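Local coordinates for transcription regulator AsnC/Lrp ligand binding domain-containing protein (Sulfolobus tokodaii, PDB 2ZBC) that binds isoleucine between its subunits as a stand-alone RAM module of the Lrp/AsnC family, and probably takes part in regulating amino-acid metabolism, at residues 46-49 against 50-53; 52-55 against 56-60. All blocks are in the same frame, centred on the assembly; numbering follows the deposited sequence.

How the interactions relate
Interactions 1 and 2 follow one another along helix 49-60, with centres about 8 Å apart. Interaction 1 covers the loop that leaves strand 40-45 and the first turn of the helix; interaction 2 continues to the helix's last residue, and the two share Leu52 and Lys53. The strand order 2-3-1-4 and the beta-alpha-beta-beta-alpha-beta succession give the ferredoxin-like fold of RAM domains, in which this helix is the second of the two. One contact thus starts the helix and the other ends it in a wider turn. Both touch the second subunit, and the later one brings Val56 and Thr57 to the isoleucine site beside the shared Lys53, so the helix joins sheet, subunit interface and ligand pocket.

Interaction 1 (46-49 against 50-53); sequences ADSM and DKLK
Lys51 leans its aliphatic chain on Ser48. From the base outward, CB lies 3.4 Å from Ser48 OG, CG stays beside the same oxygen, and CD passes on to Asp47 CB at 3.9 Å. Beyond that the chain bends at its last torsion and the ammonium group turns away, with NZ 5.7 Å from Asp47 OD2, too far for a salt bridge.

Ser48 is the N-cap. Its OG points back over the chain (chi1 63°) and accepts a bond of 3.0 Å from Lys51 N, capping an amide of the first turn. Serine suits the place because its short arm carries an acceptor just far enough. With an alanine here, the Lys51 amide would probably lose its side-chain acceptor, and the helix start its cap.

Regular bonding follows, with Leu52 N given to Ser48 O and Lys53 N to Met49 O. On the inner side, Ala46 CB fits against Leu52 N at 3.7 Å, and the selenium of Met49, a selenomethionine, lies 4.1 Å from Leu52 CD2, the two side chains lying alongside each other, both touching Ile73 of strand 66-75. This is a classic serine N-cap, leading from strand 40-45 into the second helix of the ferredoxin-like fold.

Interaction 2 (52-55 against 56-60); sequences LKDF and VTNTI. With ILE (isoleucine), chain I.
Phe55 O receives two backbone donors at once, Ile60 N at 2.9 Å and Thr59 N at 3.1 Å. The first is nearly straight (167° at the hydrogen); the second comes from above the carbonyl plane. The bond to Ile60 spans five residues and makes the pi-type turn that widens the end of a helix otherwise held by four-residue bonds, such as Val56 N to Leu52 O. Asp54 O, which accepts from Asn58 N, also takes a weak bond from a water that reaches Thr59 OG1.

Among polar side chains, Lys53 folds its chain round at chi2 and chi4 and gives NZ to Thr57 OG1 at 2.7 Å. A long, flexible lysine can reach one turn along and still form a salt bridge with Asp16 of the second subunit, while Thr57 OG1 also bonds to Glu15 of that subunit.

The apolar contacts centre on the Phe55 ring, swung away from the backbone N (chi1 -177°). Its CE2 lies 3.6 Å from Ile60 CG1, and its CD1 is 3.9 Å from Thr59 CB; both partners approach obliquely. Val56 divides its two methyls: CG2 lies by Leu52 CD1 at 4.2 Å, and CG1 faces the ligand, 3.6 Å from isoleucine OXT. The ligand's CD1 meets the methylenes of Lys53.

Turned towards the sheet, Leu52 and Phe55 meet Val44 of strand 40-45, Val56 and Ile60 rest on Thr71 and Thr69 of strand 66-75, and Ile60 reaches Ile8 of strand 3-10.

Interaction 1 (46-49 against 50-53)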
loop_
_atom_site.group_PDB
_atom_site.type_symbol
_atom_site.label_atom_id
_atom_site.label_comp_id
_atom_site.label_asym_id
_atom_site.label_seq_id
_atom_site.Cartn_x
_atom_site.Cartn_y
_atom_site.Cartn_z
ATOM N N ALA A 46 23.953 -2.631 14.620
ATOM C CA ALA A 46 24.457 -1.668 15.538
ATOM C C ALA A 46 24.634 -2.383 16.915
ATOM O O ALA A 46 24.124 -3.481 17.156
ATOM C CB ALA A 46 23.565 -0.480 15.667
ATOM N N ASP A 47 25.324 -1.691 17.769
ATOM C CA ASP A 47 25.792 -2.253 19.037
ATOM C C ASP A 47 24.602 -2.373 19.994
ATOM O O ASP A 47 24.562 -3.240 20.880
ATOM C CB ASP A 47 26.849 -1.307 19.634
ATOM C CG ASP A 47 28.203 -1.420 18.986
ATOM O OD1 ASP A 47 28.527 -2.346 18.228
ATOM O OD2 ASP A 47 29.027 -0.578 19.238
ATOM N N SER A 48 23.608 -1.508 19.841
ATOM C CA SER A 48 22.430 -1.522 20.693
ATOM C C SER A 48 21.202 -1.014 19.941
ATOM O O SER A 48 21.387 -0.388 18.848
ATOM C CB SER A 48 22.673 -0.559 21.848
ATOM O OG SER A 48 22.826 0.731 21.360
HETATM N N MSE A 49 20.038 -1.126 20.589
HETATM C CA MSE A 49 18.771 -0.637 20.010
HETATM C C MSE A 49 18.775 0.927 19.971
HETATM O O MSE A 49 18.410 1.551 18.918
HETATM C CB MSE A 49 17.533 -1.239 20.736
HETATM C CG MSE A 49 17.139 -2.695 20.277
HETATM SE SE MSE A 49 16.675 -2.926 18.486
HETATM C CE MSE A 49 14.922 -2.011 18.486
ATOM N N ASP A 50 19.274 1.578 21.015
ATOM C CA ASP A 50 19.491 3.044 20.949
ATOM C C ASP A 50 20.390 3.462 19.759
ATOM O O ASP A 50 20.133 4.483 19.071
ATOM C CB ASP A 50 20.144 3.556 22.238
ATOM C CG ASP A 50 19.160 3.693 23.393
ATOM O OD1 ASP A 50 17.982 3.227 23.277
ATOM O OD2 ASP A 50 19.433 4.310 24.441
ATOM N N LYS A 51 21.505 2.754 19.587
ATOM C CA LYS A 51 22.403 3.100 18.474
ATOM C C LYS A 51 21.776 2.819 17.091
ATOM O O LYS A 51 21.969 3.616 16.214
ATOM C CB LYS A 51 23.810 2.489 18.616
ATOM C CG LYS A 51 24.646 3.228 19.697
ATOM C CD LYS A 51 25.943 2.470 20.079
ATOM C CE LYS A 51 26.615 2.979 21.372
ATOM N NZ LYS A 51 27.236 4.360 21.322
ATOM N N LEU A 52 20.917 1.790 16.985
ATOM C CA LEU A 52 20.130 1.552 15.806
ATOM C C LEU A 52 19.194 2.743 15.586
ATOM O O LEU A 52 19.137 3.261 14.471
ATOM C CB LEU A 52 19.292 0.262 15.925
ATOM C CG LEU A 52 18.365 0.019 14.703
ATOM C CD1 LEU A 52 19.148 -0.401 13.534
ATOM C CD2 LEU A 52 17.320 -1.015 14.965
ATOM N N LYS A 53 18.451 3.143 16.619
ATOM C CA LYS A 53 17.489 4.257 16.493
ATOM C C LYS A 53 18.160 5.541 16.035
ATOM O O LYS A 53 17.695 6.222 15.062
ATOM C CB LYS A 53 16.699 4.471 17.822
ATOM C CG LYS A 53 15.905 5.809 17.846
ATOM C CD LYS A 53 14.741 5.804 16.862
ATOM C CE LYS A 53 13.856 7.006 17.053
ATOM N NZ LYS A 53 14.626 8.233 16.818
#

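Interaction 2 (52-55 against 56-60)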
loop_
_atom_site.group_PDB
_atom_site.type_symbol
_atom_site.label_atom_id
_atom_site.label_comp_id
_atom_site.label_asym_id
_atom_site.label_seq_id
_atom_site.Cartn_x
_atom_site.Cartn_y
_atom_site.Cartn_z
ATOM N N LEU A 52 20.917 1.790 16.985
ATOM C CA LEU A 52 20.130 1.552 15.806
ATOM C C LEU A 52 19.194 2.743 15.586
ATOM O O LEU A 52 19.137 3.261 14.471
ATOM C CB LEU A 52 19.292 0.262 15.925
ATOM C CG LEU A 52 18.365 0.019 14.703
ATOM C CD1 LEU A 52 19.148 -0.401 13.534
ATOM C CD2 LEU A 52 17.320 -1.015 14.965
ATOM N N LYS A 53 18.451 3.143 16.619
ATOM C CA LYS A 53 17.489 4.257 16.493
ATOM C C LYS A 53 18.160 5.541 16.035
ATOM O O LYS A 53 17.695 6.222 15.062
ATOM C CB LYS A 53 16.699 4.471 17.822
ATOM C CG LYS A 53 15.905 5.809 17.846
ATOM C CD LYS A 53 14.741 5.804 16.862
ATOM C CE LYS A 53 13.856 7.006 17.053
ATOM N NZ LYS A 53 14.626 8.233 16.818
ATOM N N ASP A 54 19.304 5.873 16.690
ATOM C CA ASP A 54 20.084 7.104 16.389
ATOM C C ASP A 54 20.590 7.092 14.965
ATOM O O ASP A 54 20.443 8.100 14.241
ATOM C CB ASP A 54 21.261 7.211 17.383
ATOM C CG ASP A 54 22.014 8.532 17.289
ATOM O OD1 ASP A 54 21.363 9.566 17.053
ATOM O OD2 ASP A 54 23.260 8.615 17.433
ATOM N N PHE A 55 21.081 5.939 14.515
ATOM C CA PHE A 55 21.561 5.776 13.186
ATOM C C PHE A 55 20.463 5.943 12.141
ATOM O O PHE A 55 20.713 6.601 11.128
ATOM C CB PHE A 55 22.227 4.430 13.014
ATOM C CG PHE A 55 22.821 4.217 11.669
ATOM C CD1 PHE A 55 23.940 4.905 11.276
ATOM C CD2 PHE A 55 22.323 3.250 10.843
ATOM C CE1 PHE A 55 24.498 4.699 9.967
ATOM C CE2 PHE A 55 22.846 3.068 9.550
ATOM C CZ PHE A 55 23.958 3.761 9.153
ATOM N N VAL A 56 19.324 5.273 12.340
ATOM C CA VAL A 56 18.215 5.387 11.449
ATOM C C VAL A 56 17.690 6.821 11.416
ATOM O O VAL A 56 17.500 7.384 10.324
ATOM C CB VAL A 56 17.035 4.367 11.798
ATOM C CG1 VAL A 56 15.842 4.585 10.941
ATOM C CG2 VAL A 56 17.502 2.982 11.682
ATOM N N THR A 57 17.430 7.428 12.567
ATOM C CA THR A 57 16.828 8.748 12.607
ATOM C C THR A 57 17.823 9.842 12.240
ATOM O O THR A 57 17.529 10.678 11.385
ATOM C CB THR A 57 16.269 9.101 14.015
ATOM O OG1 THR A 57 15.120 8.322 14.207
ATOM C CG2 THR A 57 15.770 10.513 14.094
ATOM N N ASN A 58 19.037 9.755 12.793
ATOM C CA ASN A 58 19.974 10.863 12.684
ATOM C C ASN A 58 21.023 10.820 11.589
ATOM O O ASN A 58 21.701 11.800 11.366
ATOM C CB ASN A 58 20.525 11.301 14.107
ATOM C CG ASN A 58 19.404 11.786 15.029
ATOM O OD1 ASN A 58 19.225 11.301 16.149
ATOM N ND2 ASN A 58 18.657 12.708 14.570
ATOM N N THR A 59 21.189 9.683 10.949
ATOM C CA THR A 59 22.078 9.524 9.822
ATOM C C THR A 59 21.241 9.169 8.654
ATOM O O THR A 59 21.038 10.037 7.828
ATOM C CB THR A 59 23.194 8.508 10.109
ATOM O OG1 THR A 59 23.918 8.953 11.286
ATOM C CG2 THR A 59 24.166 8.443 9.052
ATOM N N ILE A 60 20.665 7.965 8.584
ATOM C CA ILE A 60 20.058 7.520 7.315
ATOM C C ILE A 60 18.953 8.495 6.896
ATOM O O ILE A 60 18.949 8.999 5.727
ATOM C CB ILE A 60 19.426 6.073 7.366
ATOM C CG1 ILE A 60 20.409 4.979 7.732
ATOM C CG2 ILE A 60 18.855 5.700 5.949
ATOM C CD1 ILE A 60 19.820 3.581 7.587
HETATM N N ILE I . 9.427 4.438 10.976
HETATM C CA ILE I . 10.787 4.771 10.448
HETATM C C ILE I . 11.567 3.524 9.982
HETATM O O ILE I . 11.016 2.412 10.225
HETATM C CB ILE I . 11.602 5.487 11.510
HETATM C CG1 ILE I . 12.039 4.542 12.625
HETATM C CG2 ILE I . 10.743 6.528 12.167
HETATM C CD1 ILE I . 12.787 5.261 13.694
HETATM O OXT ILE I . 12.689 3.678 9.381
HETATM O O HOH W 1 23.297 9.048 13.668
#